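Local coordinates for protein DNA-directed RNA polymerase subunit Rpo11 (Thermoplasma acidophilum, PDB 1XPP) that probably serves as a small, dimerising subunit of the archaeal RNA polymerase, the enzyme that transcribes DNA into RNA from the four ribonucleoside triphosphates, at residues E26-D31 against I60-I65; R36-E41 against R83-L88; Q47-R52 against Y66-S71; N21-E26 against K73-I78. All coordinates share one frame; numbering follows the deposited sequence.

Contact 1 (E26-D31 against I60-I65); sequences EMINYD and IDNPQI
Glu26 starts the contact as a non-hydrogen-bonded antiparallel partner of Gln64, both side chains on the same face of the sheet. Its CG stands anti to the backbone N (chi1 -165°), and the extended chain carries the carboxylate obliquely across Asn62, with OE2 3.7 Å from Asn62 CB. A water ties the acid to the opposing turn: it donates to Glu26 OE2 at 2.7 Å and to Asn62 O at 2.6 Å, and accepts from Gln64 NE2 at 3.0 Å. That gives the carboxylate a partner on the far strand without a direct bond.

Met27 supplies the backbone tie. Met27 N donates almost straight to Pro63 O (2.9 Å, 172°), though the donor sits above the carbonyl plane. On the same strand edge Met27 O rests against the proline ring, 3.4 Å from Pro63 CD. The methionine chain folds at chi2 and chi3, bringing Met27 CG to 4.4 Å from Ile65 CG2 and CE over one face of the Tyr30 ring; Phe96 of the second subunit packs on Met27 as well.

Ile28 ends the contact by packing, with Ile28 CG1 4.0 Å from Asn62 CB, beyond which the chain leaves the sheet toward helix 32-42. The arrangement is the end of an antiparallel pairing, where strands 22-28 and 64-69 part in the sheet of the Rpb3/Rpb11 dimerisation domain.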
loop_
_atom_site.group_PDB
_atom_site.type_symbol
_atom_site.label_atom_id
_atom_site.label_comp_id
_atom_site.label_asym_id
_atom_site.label_seq_id
_atom_site.Cartn_x
_atom_site.Cartn_y
_atom_site.Cartn_z
ATOM N N GLU D 26 2.535 -13.194 -3.148
ATOM C CA GLU D 26 3.042 -12.054 -2.398
ATOM C C GLU D 26 1.872 -11.142 -2.041
ATOM O O GLU D 26 1.065 -10.793 -2.935
ATOM C CB GLU D 26 4.086 -11.296 -3.228
ATOM C CG GLU D 26 4.916 -10.330 -2.386
ATOM C CD GLU D 26 6.034 -9.675 -3.186
ATOM O OE1 GLU D 26 5.852 -9.469 -4.405
ATOM O OE2 GLU D 26 7.076 -9.333 -2.587
ATOM N N MET D 27 1.773 -10.791 -0.762
ATOM C CA MET D 27 0.682 -9.987 -0.200
ATOM C C MET D 27 1.232 -8.708 0.376
ATOM O O MET D 27 2.003 -8.738 1.347
ATOM C CB MET D 27 -0.027 -10.746 0.921
ATOM C CG MET D 27 -0.240 -12.193 0.638
ATOM S SD MET D 27 -1.726 -12.345 -0.332
ATOM C CE MET D 27 -3.074 -11.800 0.758
ATOM N N ILE D 28 0.839 -7.580 -0.212
ATOM C CA ILE D 28 1.430 -6.296 0.110
ATOM C C ILE D 28 0.411 -5.388 0.803
ATOM O O ILE D 28 -0.717 -5.233 0.329
ATOM C CB ILE D 28 1.993 -5.611 -1.182
ATOM C CG1 ILE D 28 3.000 -6.559 -1.872
ATOM C CG2 ILE D 28 2.566 -4.255 -0.832
ATOM C CD1 ILE D 28 3.666 -6.033 -3.116
ATOM N N ASN D 29 0.827 -4.764 1.906
ATOM C CA ASN D 29 -0.033 -3.861 2.692
ATOM C C ASN D 29 -1.307 -4.437 3.294
ATOM O O ASN D 29 -2.316 -3.736 3.432
ATOM C CB ASN D 29 -0.416 -2.630 1.880
ATOM C CG ASN D 29 0.764 -1.908 1.385
ATOM O OD1 ASN D 29 1.788 -1.821 2.073
ATOM N ND2 ASN D 29 0.655 -1.376 0.175
ATOM N N TYR D 30 -1.298 -5.720 3.629
ATOM C CA TYR D 30 -2.419 -6.258 4.349
ATOM C C TYR D 30 -2.106 -6.201 5.818
ATOM O O TYR D 30 -0.930 -6.184 6.211
ATOM C CB TYR D 30 -2.721 -7.708 3.956
ATOM C CG TYR D 30 -3.260 -7.822 2.565
ATOM C CD1 TYR D 30 -2.398 -7.988 1.496
ATOM C CD2 TYR D 30 -4.630 -7.699 2.325
ATOM C CE1 TYR D 30 -2.872 -8.076 0.197
ATOM C CE2 TYR D 30 -5.134 -7.803 1.017
ATOM C CZ TYR D 30 -4.228 -7.974 -0.032
ATOM O OH TYR D 30 -4.708 -8.044 -1.320
ATOM N N ASP D 31 -3.163 -6.173 6.615
ATOM C CA ASP D 31 -3.029 -6.393 8.048
ATOM C C ASP D 31 -2.498 -7.809 8.248
ATOM O O ASP D 31 -2.987 -8.729 7.601
ATOM C CB ASP D 31 -4.389 -6.218 8.758
ATOM C CG ASP D 31 -4.507 -4.866 9.432
ATOM O OD1 ASP D 31 -4.757 -3.885 8.720
ATOM O OD2 ASP D 31 -4.332 -4.778 10.677
ATOM N N ILE D 60 12.168 -11.219 4.093
ATOM C CA ILE D 60 11.549 -10.954 2.794
ATOM C C ILE D 60 11.015 -9.526 2.779
ATOM O O ILE D 60 10.694 -8.985 3.823
ATOM C CB ILE D 60 10.388 -11.968 2.442
ATOM C CG1 ILE D 60 9.418 -12.113 3.627
ATOM C CG2 ILE D 60 10.969 -13.310 2.008
ATOM C CD1 ILE D 60 8.266 -13.121 3.416
ATOM N N ASP D 61 10.899 -8.962 1.582
ATOM C CA ASP D 61 10.446 -7.576 1.405
ATOM C C ASP D 61 8.981 -7.401 1.847
ATOM O O ASP D 61 8.639 -6.427 2.528
ATOM C CB ASP D 61 10.601 -7.160 -0.065
ATOM C CG ASP D 61 12.066 -7.133 -0.555
ATOM O OD1 ASP D 61 13.002 -7.361 0.248
ATOM O OD2 ASP D 61 12.273 -6.866 -1.757
ATOM N N ASN D 62 8.130 -8.362 1.480
ATOM C CA ASN D 62 6.702 -8.302 1.772
ATOM C C ASN D 62 6.246 -9.722 2.072
ATOM O O ASN D 62 6.836 -10.679 1.545
ATOM C CB ASN D 62 5.894 -7.786 0.573
ATOM C CG ASN D 62 6.082 -6.297 0.331
ATOM O OD1 ASN D 62 5.692 -5.465 1.158
ATOM N ND2 ASN D 62 6.726 -5.960 -0.783
ATOM N N PRO D 63 5.206 -9.863 2.915
ATOM C CA PRO D 63 4.671 -11.187 3.246
ATOM C C PRO D 63 4.321 -12.029 2.002
ATOM O O PRO D 63 4.018 -11.510 0.898
ATOM C CB PRO D 63 3.442 -10.863 4.100
ATOM C CG PRO D 63 3.798 -9.548 4.753
ATOM C CD PRO D 63 4.507 -8.791 3.653
ATOM N N GLN D 64 4.444 -13.320 2.201
ATOM C CA GLN D 64 4.053 -14.289 1.206
ATOM C C GLN D 64 3.210 -15.366 1.876
ATOM O O GLN D 64 3.306 -15.611 3.096
ATOM C CB GLN D 64 5.276 -14.954 0.609
ATOM C CG GLN D 64 6.067 -14.080 -0.378
ATOM C CD GLN D 64 7.344 -14.732 -0.855
ATOM O OE1 GLN D 64 7.361 -15.917 -1.165
ATOM N NE2 GLN D 64 8.412 -13.930 -0.973
ATOM N N ILE D 65 2.316 -15.959 1.086
ATOM C CA ILE D 65 1.651 -17.182 1.503
ATOM C C ILE D 65 1.922 -18.280 0.485
ATOM O O ILE D 65 2.069 -18.013 -0.705
ATOM C CB ILE D 65 0.111 -16.988 1.743
ATOM C CG1 ILE D 65 -0.623 -16.610 0.460
ATOM C CG2 ILE D 65 -0.149 -15.974 2.825
ATOM C CD1 ILE D 65 -2.139 -16.806 0.549
HETATM O O HOH W 1 8.170 -10.997 -0.720
#

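Contact 2 (R36-E41 against R83-L88); sequences RTLVEE and RKLSKL
Helices 36-41 and 83-88 cross steeply, with N-to-C directions 112° apart and axes no closer than 10.6 Å, so side chains, helped by a water, bridge the gap. Leu85 and Glu41 fill most of it. Leu85 CG lies anti to the carbonyl carbon, which aims the forked tip at the other helix: Leu85 CD2 meets Thr37 CG2 at 3.9 Å, while Leu85 CD1 reaches Leu38 CD1 at 4.2 Å, the two leucines crossing at about a right angle. Tyr89 of the second subunit packs on both Thr37 and Leu85.

Glu41 comes at Leu85 tip to tip, its CG 3.9 Å from Leu85 CG. The bend at chi2 (72°) turns the carboxylate away from an extended course and sets Glu41 OE2 obliquely against the aliphatic part of Lys84, 3.3 Å from Lys84 CD. The ammonium group stops short of a salt bridge, Lys84 NZ being 4.2 Å from Glu41 OE2, and instead donates to a water at 2.8 Å that in turn donates to Glu41 O. The charge of Glu41 is met within its own region of the chain, through a salt bridge from OE1 to Lys44.

An alanine at Glu41 would probably leave Leu85 less well packed and remove the salt bridge to Lys44. With one lysine bonded and a second close by, the buried carboxylate is likely to stay ionised, while its methylene groups do the work of a hydrophobic side chain.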
loop_
_atom_site.group_PDB
_atom_site.type_symbol
_atom_site.label_atom_id
_atom_site.label_comp_id
_atom_site.label_asym_id
_atom_site.label_seq_id
_atom_site.Cartn_x
_atom_site.Cartn_y
_atom_site.Cartn_z
ATOM N N ARG D 36 -2.857 -14.284 8.658
ATOM C CA ARG D 36 -2.873 -15.449 9.552
ATOM C C ARG D 36 -4.239 -16.089 9.560
ATOM O O ARG D 36 -4.345 -17.304 9.533
ATOM C CB ARG D 36 -2.452 -15.030 10.960
ATOM C CG ARG D 36 -1.088 -14.394 10.985
ATOM C CD ARG D 36 -0.554 -14.343 12.401
ATOM N NE ARG D 36 0.519 -13.356 12.514
ATOM C CZ ARG D 36 0.335 -12.092 12.895
ATOM N NH1 ARG D 36 -0.881 -11.651 13.209
ATOM N NH2 ARG D 36 1.372 -11.269 12.955
ATOM N N THR D 37 -5.289 -15.256 9.539
ATOM C CA THR D 37 -6.676 -15.760 9.503
ATOM C C THR D 37 -6.917 -16.533 8.208
ATOM O O THR D 37 -7.505 -17.607 8.203
ATOM C CB THR D 37 -7.702 -14.611 9.631
ATOM O OG1 THR D 37 -7.487 -13.955 10.870
ATOM C CG2 THR D 37 -9.155 -15.133 9.605
ATOM N N LEU D 38 -6.402 -15.991 7.116
ATOM C CA LEU D 38 -6.558 -16.651 5.848
ATOM C C LEU D 38 -5.921 -18.044 5.845
ATOM O O LEU D 38 -6.516 -19.022 5.391
ATOM C CB LEU D 38 -5.984 -15.769 4.745
ATOM C CG LEU D 38 -6.040 -16.382 3.354
ATOM C CD1 LEU D 38 -7.468 -16.781 2.936
ATOM C CD2 LEU D 38 -5.406 -15.438 2.345
ATOM N N VAL D 39 -4.695 -18.120 6.368
ATOM C CA VAL D 39 -3.965 -19.371 6.431
ATOM C C VAL D 39 -4.663 -20.359 7.382
ATOM O O VAL D 39 -4.835 -21.534 7.026
ATOM C CB VAL D 39 -2.459 -19.094 6.747
ATOM C CG1 VAL D 39 -1.722 -20.373 7.153
ATOM C CG2 VAL D 39 -1.777 -18.456 5.535
ATOM N N GLU D 40 -5.112 -19.871 8.544
ATOM C CA GLU D 40 -5.889 -20.702 9.492
ATOM C C GLU D 40 -7.104 -21.314 8.782
ATOM O O GLU D 40 -7.390 -22.517 8.893
ATOM C CB GLU D 40 -6.325 -19.886 10.701
ATOM C CG GLU D 40 -6.990 -20.705 11.808
ATOM C CD GLU D 40 -7.693 -19.848 12.863
ATOM O OE1 GLU D 40 -8.522 -20.381 13.639
ATOM O OE2 GLU D 40 -7.438 -18.638 12.924
ATOM N N GLU D 41 -7.775 -20.497 7.985
ATOM C CA GLU D 41 -8.910 -21.003 7.236
ATOM C C GLU D 41 -8.526 -22.041 6.172
ATOM O O GLU D 41 -9.187 -23.091 6.038
ATOM C CB GLU D 41 -9.715 -19.839 6.640
ATOM C CG GLU D 41 -11.066 -20.279 6.051
ATOM C CD GLU D 41 -12.096 -20.666 7.110
ATOM O OE1 GLU D 41 -11.832 -20.542 8.315
ATOM O OE2 GLU D 41 -13.192 -21.119 6.717
ATOM N N ARG D 83 -13.800 -17.106 0.283
ATOM C CA ARG D 83 -15.280 -17.046 0.207
ATOM C C ARG D 83 -15.900 -17.478 1.545
ATOM O O ARG D 83 -16.941 -16.910 1.960
ATOM C CB ARG D 83 -15.828 -17.869 -0.968
ATOM C CG ARG D 83 -15.273 -17.450 -2.357
ATOM C CD ARG D 83 -15.753 -16.065 -2.879
ATOM N NE ARG D 83 -14.827 -15.486 -3.871
ATOM C CZ ARG D 83 -15.175 -14.578 -4.781
ATOM N NH1 ARG D 83 -16.445 -14.176 -4.858
ATOM N NH2 ARG D 83 -14.265 -14.083 -5.621
ATOM N N LYS D 84 -15.328 -18.478 2.221
ATOM C CA LYS D 84 -15.865 -18.860 3.548
ATOM C C LYS D 84 -15.747 -17.692 4.516
ATOM O O LYS D 84 -16.682 -17.397 5.272
ATOM C CB LYS D 84 -15.125 -20.071 4.121
ATOM C CG LYS D 84 -15.456 -21.387 3.456
ATOM C CD LYS D 84 -14.889 -22.521 4.299
ATOM C CE LYS D 84 -14.289 -23.628 3.457
ATOM N NZ LYS D 84 -13.420 -24.544 4.289
ATOM N N LEU D 85 -14.598 -17.015 4.498
ATOM C CA LEU D 85 -14.359 -15.904 5.421
ATOM C C LEU D 85 -15.298 -14.716 5.173
ATOM O O LEU D 85 -15.810 -14.112 6.116
ATOM C CB LEU D 85 -12.902 -15.439 5.366
ATOM C CG LEU D 85 -11.965 -16.464 6.030
ATOM C CD1 LEU D 85 -10.511 -16.101 5.711
ATOM C CD2 LEU D 85 -12.141 -16.587 7.525
ATOM N N SER D 86 -15.537 -14.417 3.900
ATOM C CA SER D 86 -16.472 -13.364 3.533
ATOM C C SER D 86 -17.842 -13.712 4.092
ATOM O O SER D 86 -18.525 -12.850 4.692
ATOM C CB SER D 86 -16.527 -13.326 2.001
ATOM O OG SER D 86 -15.257 -12.871 1.511
ATOM N N LYS D 87 -18.244 -14.970 3.929
ATOM C CA LYS D 87 -19.565 -15.399 4.440
ATOM C C LYS D 87 -19.645 -15.326 5.954
ATOM O O LYS D 87 -20.670 -14.907 6.508
ATOM C CB LYS D 87 -19.876 -16.813 3.988
ATOM C CG LYS D 87 -21.193 -17.335 4.546
ATOM C CD LYS D 87 -21.536 -18.710 4.036
ATOM C CE LYS D 87 -22.798 -19.210 4.720
ATOM N NZ LYS D 87 -23.864 -18.185 4.695
ATOM N N LEU D 88 -18.572 -15.731 6.631
ATOM C CA LEU D 88 -18.542 -15.680 8.110
ATOM C C LEU D 88 -18.840 -14.273 8.643
ATOM O O LEU D 88 -19.695 -14.108 9.523
ATOM C CB LEU D 88 -17.176 -16.180 8.655
ATOM C CG LEU D 88 -17.052 -17.711 8.808
ATOM C CD1 LEU D 88 -15.584 -18.067 8.949
ATOM C CD2 LEU D 88 -17.795 -18.223 10.041
HETATM O O HOH W 2 -10.874 -23.404 3.757
#

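Contact 3 (Q47-R52 against Y66-S71); sequences QVDEAR and YVRVKS
Strands 48-54 and 64-69 form a beta hairpin with a classic bulge: Asp49 and Glu50 both face Arg68, whose O accepts Asp49 N at 2.7 Å and Glu50 N at 3.0 Å. From CB, the Arg68 chain leaves with CG anti to the backbone N, and CG passes Asp49 CB at 4.1 Å. A bend at chi3 (40°) then swings the guanidinium between the two acids. Arg68 CZ lies 3.3 Å from Asp49 OD1, and Asp49 CB lies over the rim of one face. Arg68 NH1 makes a salt bridge to Asp49 OD1 at 2.7 Å; Arg68 NH2 makes another to Glu50 OE1 at 2.8 Å. Glu50 OE1 and Tyr66 OH lie at the guanidinium edge, the Glu50 carboxylate turned 86° from its plane. The two acids together probably hold its rotation.

Gln47 reaches out to Ser71, and an alanine here would probably loosen that corner by removing the amide acceptor. Ser71 OG donates to an in-plane lone pair of Gln47 OE1 at 2.7 Å.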
loop_
_atom_site.group_PDB
_atom_site.type_symbol
_atom_site.label_atom_id
_atom_site.label_comp_id
_atom_site.label_asym_id
_atom_site.label_seq_id
_atom_site.Cartn_x
_atom_site.Cartn_y
_atom_site.Cartn_z
ATOM N N GLN D 47 -8.437 -30.830 1.368
ATOM C CA GLN D 47 -7.682 -30.988 0.137
ATOM C C GLN D 47 -6.304 -30.337 0.240
ATOM O O GLN D 47 -5.498 -30.439 -0.697
ATOM C CB GLN D 47 -8.437 -30.394 -1.058
ATOM C CG GLN D 47 -9.837 -31.004 -1.282
ATOM C CD GLN D 47 -10.332 -30.771 -2.667
ATOM O OE1 GLN D 47 -9.842 -31.391 -3.615
ATOM N NE2 GLN D 47 -11.311 -29.870 -2.820
ATOM N N VAL D 48 -6.060 -29.660 1.365
ATOM C CA VAL D 48 -4.823 -28.886 1.552
ATOM C C VAL D 48 -3.773 -29.701 2.289
ATOM O O VAL D 48 -4.043 -30.288 3.346
ATOM C CB VAL D 48 -5.099 -27.535 2.270
ATOM C CG1 VAL D 48 -3.785 -26.852 2.720
ATOM C CG2 VAL D 48 -5.829 -26.642 1.331
ATOM N N ASP D 49 -2.578 -29.699 1.707
ATOM C CA ASP D 49 -1.416 -30.418 2.200
ATOM C C ASP D 49 -0.597 -29.526 3.141
ATOM O O ASP D 49 -0.223 -29.935 4.239
ATOM C CB ASP D 49 -0.593 -30.812 0.969
ATOM C CG ASP D 49 0.034 -32.155 1.075
ATOM O OD1 ASP D 49 0.936 -32.329 1.923
ATOM O OD2 ASP D 49 -0.330 -33.019 0.245
ATOM N N GLU D 50 -0.327 -28.296 2.710
ATOM C CA GLU D 50 0.374 -27.345 3.548
ATOM C C GLU D 50 -0.118 -25.955 3.217
ATOM O O GLU D 50 -0.452 -25.672 2.082
ATOM C CB GLU D 50 1.890 -27.404 3.308
ATOM C CG GLU D 50 2.671 -28.130 4.418
ATOM C CD GLU D 50 4.122 -28.348 4.055
ATOM O OE1 GLU D 50 4.610 -29.495 4.219
ATOM O OE2 GLU D 50 4.770 -27.378 3.592
ATOM N N ALA D 51 -0.158 -25.115 4.230
ATOM C CA ALA D 51 -0.446 -23.692 4.030
ATOM C C ALA D 51 0.334 -22.934 5.063
ATOM O O ALA D 51 0.245 -23.218 6.265
ATOM C CB ALA D 51 -1.918 -23.405 4.155
ATOM N N ARG D 52 1.097 -21.954 4.586
ATOM C CA ARG D 52 2.012 -21.226 5.445
ATOM C C ARG D 52 1.963 -19.753 5.122
ATOM O O ARG D 52 1.835 -19.372 3.960
ATOM C CB ARG D 52 3.443 -21.684 5.193
ATOM C CG ARG D 52 3.667 -23.187 5.319
ATOM C CD ARG D 52 3.975 -23.557 6.763
ATOM N NE ARG D 52 5.009 -22.684 7.305
ATOM C CZ ARG D 52 5.656 -22.887 8.448
ATOM N NH1 ARG D 52 5.389 -23.960 9.189
ATOM N NH2 ARG D 52 6.584 -22.017 8.845
ATOM N N TYR D 66 2.042 -19.516 0.993
ATOM C CA TYR D 66 2.340 -20.692 0.202
ATOM C C TYR D 66 1.274 -21.755 0.516
ATOM O O TYR D 66 0.973 -22.020 1.685
ATOM C CB TYR D 66 3.692 -21.258 0.642
ATOM C CG TYR D 66 3.982 -22.645 0.123
ATOM C CD1 TYR D 66 4.098 -22.891 -1.253
ATOM C CD2 TYR D 66 4.095 -23.702 0.994
ATOM C CE1 TYR D 66 4.375 -24.181 -1.716
ATOM C CE2 TYR D 66 4.369 -24.984 0.537
ATOM C CZ TYR D 66 4.509 -25.200 -0.802
ATOM O OH TYR D 66 4.760 -26.482 -1.238
ATOM N N VAL D 67 0.723 -22.346 -0.534
ATOM C CA VAL D 67 -0.309 -23.365 -0.364
ATOM C C VAL D 67 0.034 -24.532 -1.273
ATOM O O VAL D 67 0.295 -24.332 -2.459
ATOM C CB VAL D 67 -1.725 -22.810 -0.759
ATOM C CG1 VAL D 67 -2.795 -23.870 -0.579
ATOM C CG2 VAL D 67 -2.085 -21.562 0.071
ATOM N N ARG D 68 0.037 -25.723 -0.700
ATOM C CA ARG D 68 0.127 -26.958 -1.488
ATOM C C ARG D 68 -1.086 -27.842 -1.201
ATOM O O ARG D 68 -1.449 -28.045 -0.063
ATOM C CB ARG D 68 1.410 -27.722 -1.184
ATOM C CG ARG D 68 1.566 -29.030 -2.002
ATOM C CD ARG D 68 2.940 -29.680 -1.775
ATOM N NE ARG D 68 3.368 -29.605 -0.383
ATOM C CZ ARG D 68 3.291 -30.603 0.492
ATOM N NH1 ARG D 68 2.812 -31.785 0.127
ATOM N NH2 ARG D 68 3.706 -30.424 1.740
ATOM N N VAL D 69 -1.666 -28.386 -2.268
ATOM C CA VAL D 69 -2.877 -29.212 -2.165
ATOM C C VAL D 69 -2.590 -30.712 -2.425
ATOM O O VAL D 69 -1.659 -31.043 -3.183
ATOM C CB VAL D 69 -3.980 -28.669 -3.132
ATOM C CG1 VAL D 69 -4.424 -27.234 -2.696
ATOM C CG2 VAL D 69 -3.538 -28.652 -4.569
ATOM N N LYS D 70 -3.362 -31.581 -1.768
ATOM C CA LYS D 70 -3.411 -33.026 -2.139
ATOM C C LYS D 70 -4.200 -33.243 -3.433
ATOM O O LYS D 70 -3.918 -34.179 -4.194
ATOM C CB LYS D 70 -4.102 -33.887 -1.081
ATOM C CG LYS D 70 -3.772 -33.643 0.367
ATOM C CD LYS D 70 -4.850 -34.265 1.261
ATOM C CE LYS D 70 -4.541 -34.063 2.719
ATOM N NZ LYS D 70 -5.791 -34.056 3.547
ATOM N N SER D 71 -5.225 -32.425 -3.655
ATOM C CA SER D 71 -6.092 -32.562 -4.829
ATOM C C SER D 71 -6.642 -31.215 -5.244
ATOM O O SER D 71 -6.599 -30.260 -4.470
ATOM C CB SER D 71 -7.239 -33.536 -4.538
ATOM O OG SER D 71 -7.869 -33.211 -3.308
#

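Contact 4 (N21-E26 against K73-I78); sequences NSITVE and KPQSAI
Here, in the Rpb3/Rpb11 dimerisation domain, the start of a helix lies on a beta sheet: strand 22-26 runs beneath the first turn of helix 74-105, the short axes 8.0 Å apart and inclined at 56°. The tight part centres on Ile23 and Pro74. Ile23 points toward the helix with CG1 anti to the backbone N (chi1 -163°), which leaves CG2 in the crowded position between N and the carbonyl carbon and sets that methyl 3.7 Å from Pro74 CB. The proline ring crosses the isoleucine at about a right angle and also presses on the strand backbone, Pro74 CG lying 3.6 Å from Ser22 C. As the first helical residue, Pro74 can offer this apolar ring without costing the helix a backbone bond.

Packing is looser at Gln75 and Asn21. Gln75 brings only its CB near Ile23 CD1, at 4.3 Å, and exposed Asn21 lies on the solvent side, its backbone C 4.0 Å from Pro74 CG. Phe96 and Phe100 of the second subunit extend the apolar layer, the former against Val25 and Ile78, the latter against Ile23 and Gln75. Between Ile23 and Val25 sits the extended tip of Ile78, its CD1 3.7 Å from Ile23 CG2 and 4.2 Å from Val25 CG2.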
loop_
_atom_site.group_PDB
_atom_site.type_symbol
_atom_site.label_atom_id
_atom_site.label_comp_id
_atom_site.label_asym_id
_atom_site.label_seq_id
_atom_site.Cartn_x
_atom_site.Cartn_y
_atom_site.Cartn_z
ATOM N N ASN D 21 1.087 -28.666 -7.664
ATOM C CA ASN D 21 -0.039 -28.555 -6.774
ATOM C C ASN D 21 0.217 -27.481 -5.758
ATOM O O ASN D 21 -0.225 -27.597 -4.621
ATOM C CB ASN D 21 -0.227 -29.870 -6.032
ATOM C CG ASN D 21 -0.352 -31.051 -6.972
ATOM O OD1 ASN D 21 -1.010 -30.966 -8.017
ATOM N ND2 ASN D 21 0.311 -32.152 -6.627
ATOM N N SER D 22 0.922 -26.439 -6.161
ATOM C CA SER D 22 1.242 -25.383 -5.198
ATOM C C SER D 22 1.280 -23.993 -5.805
ATOM O O SER D 22 1.409 -23.801 -7.029
ATOM C CB SER D 22 2.537 -25.693 -4.451
ATOM O OG SER D 22 3.626 -25.470 -5.306
ATOM N N ILE D 23 1.175 -22.994 -4.930
ATOM C CA ILE D 23 1.205 -21.627 -5.384
ATOM C C ILE D 23 1.758 -20.787 -4.253
ATOM O O ILE D 23 1.580 -21.121 -3.059
ATOM C CB ILE D 23 -0.224 -21.153 -5.814
ATOM C CG1 ILE D 23 -0.151 -19.898 -6.664
ATOM C CG2 ILE D 23 -1.153 -20.993 -4.583
ATOM C CD1 ILE D 23 -1.500 -19.533 -7.371
ATOM N N THR D 24 2.471 -19.734 -4.640
ATOM C CA THR D 24 2.962 -18.739 -3.700
ATOM C C THR D 24 2.502 -17.373 -4.153
ATOM O O THR D 24 2.615 -17.034 -5.334
ATOM C CB THR D 24 4.503 -18.742 -3.668
ATOM O OG1 THR D 24 4.924 -20.074 -3.397
ATOM C CG2 THR D 24 5.036 -17.763 -2.606
ATOM N N VAL D 25 1.956 -16.619 -3.203
ATOM C CA VAL D 25 1.408 -15.313 -3.456
ATOM C C VAL D 25 2.074 -14.291 -2.550
ATOM O O VAL D 25 2.187 -14.501 -1.335
ATOM C CB VAL D 25 -0.140 -15.310 -3.215
ATOM C CG1 VAL D 25 -0.732 -13.974 -3.577
ATOM C CG2 VAL D 25 -0.794 -16.408 -4.006
ATOM N N GLU D 26 2.535 -13.194 -3.148
ATOM C CA GLU D 26 3.042 -12.054 -2.398
ATOM C C GLU D 26 1.872 -11.142 -2.041
ATOM O O GLU D 26 1.065 -10.793 -2.935
ATOM C CB GLU D 26 4.086 -11.296 -3.228
ATOM C CG GLU D 26 4.916 -10.330 -2.386
ATOM C CD GLU D 26 6.034 -9.675 -3.186
ATOM O OE1 GLU D 26 5.852 -9.469 -4.405
ATOM O OE2 GLU D 26 7.076 -9.333 -2.587
ATOM N N LYS D 73 -6.799 -27.654 -7.430
ATOM C CA LYS D 73 -5.850 -26.601 -7.756
ATOM C C LYS D 73 -5.562 -25.797 -6.499
ATOM O O LYS D 73 -6.433 -25.640 -5.666
ATOM C CB LYS D 73 -6.413 -25.710 -8.848
ATOM C CG LYS D 73 -6.502 -26.397 -10.234
ATOM C CD LYS D 73 -7.209 -25.543 -11.264
ATOM C CE LYS D 73 -6.898 -26.000 -12.702
ATOM N NZ LYS D 73 -6.778 -27.491 -12.886
ATOM N N PRO D 74 -4.310 -25.322 -6.333
ATOM C CA PRO D 74 -4.019 -24.534 -5.132
ATOM C C PRO D 74 -4.763 -23.185 -5.113
ATOM O O PRO D 74 -5.164 -22.747 -4.048
ATOM C CB PRO D 74 -2.506 -24.325 -5.214
ATOM C CG PRO D 74 -2.200 -24.396 -6.664
ATOM C CD PRO D 74 -3.116 -25.492 -7.184
ATOM N N GLN D 75 -4.928 -22.540 -6.269
ATOM C CA GLN D 75 -5.686 -21.292 -6.343
ATOM C C GLN D 75 -7.129 -21.526 -5.899
ATOM O O GLN D 75 -7.729 -20.637 -5.302
ATOM C CB GLN D 75 -5.652 -20.655 -7.733
ATOM C CG GLN D 75 -6.211 -21.532 -8.822
ATOM C CD GLN D 75 -5.156 -22.432 -9.468
ATOM O OE1 GLN D 75 -4.161 -22.782 -8.841
ATOM N NE2 GLN D 75 -5.388 -22.822 -10.725
ATOM N N SER D 76 -7.666 -22.726 -6.140
ATOM C CA SER D 76 -9.015 -23.058 -5.637
ATOM C C SER D 76 -9.118 -23.138 -4.113
ATOM O O SER D 76 -10.145 -22.735 -3.528
ATOM C CB SER D 76 -9.521 -24.371 -6.256
ATOM O OG SER D 76 -9.583 -24.158 -7.655
ATOM N N ALA D 77 -8.086 -23.666 -3.456
ATOM C CA ALA D 77 -8.079 -23.766 -2.012
ATOM C C ALA D 77 -8.088 -22.351 -1.438
ATOM O O ALA D 77 -8.807 -22.071 -0.485
ATOM C CB ALA D 77 -6.864 -24.587 -1.483
ATOM N N ILE D 78 -7.301 -21.449 -2.017
ATOM C CA ILE D 78 -7.327 -20.055 -1.568
ATOM C C ILE D 78 -8.739 -19.452 -1.758
ATOM O O ILE D 78 -9.295 -18.864 -0.815
ATOM C CB ILE D 78 -6.272 -19.202 -2.255
ATOM C CG1 ILE D 78 -4.884 -19.742 -1.872
ATOM C CG2 ILE D 78 -6.512 -17.702 -1.907
ATOM C CD1 ILE D 78 -3.717 -19.098 -2.611
#

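From the N terminus, the chain opens contact 4 at 21-26, shares Glu26 with contact 1, then opens contact 2 on helix 32-42 and contact 3 on strand 48-54. Contact 1 closes first, at 60-65, and contact 3 follows at 66-71; both therefore fall within the span of contact 4, which closes at 73-78. Contact 2 closes last, at 83-88, enclosing contact 3 but crossing contacts 1 and 4; contacts 1 and 3 cross too. Contacts 1 and 3 bind strand 64-69 to its two sheet neighbours, while contacts 4 and 2 anchor successive parts of helix 74-105 to the sheet and to helix 32-42. Ile65 joins contacts 1 and 2 by packing on Leu38 and Val39.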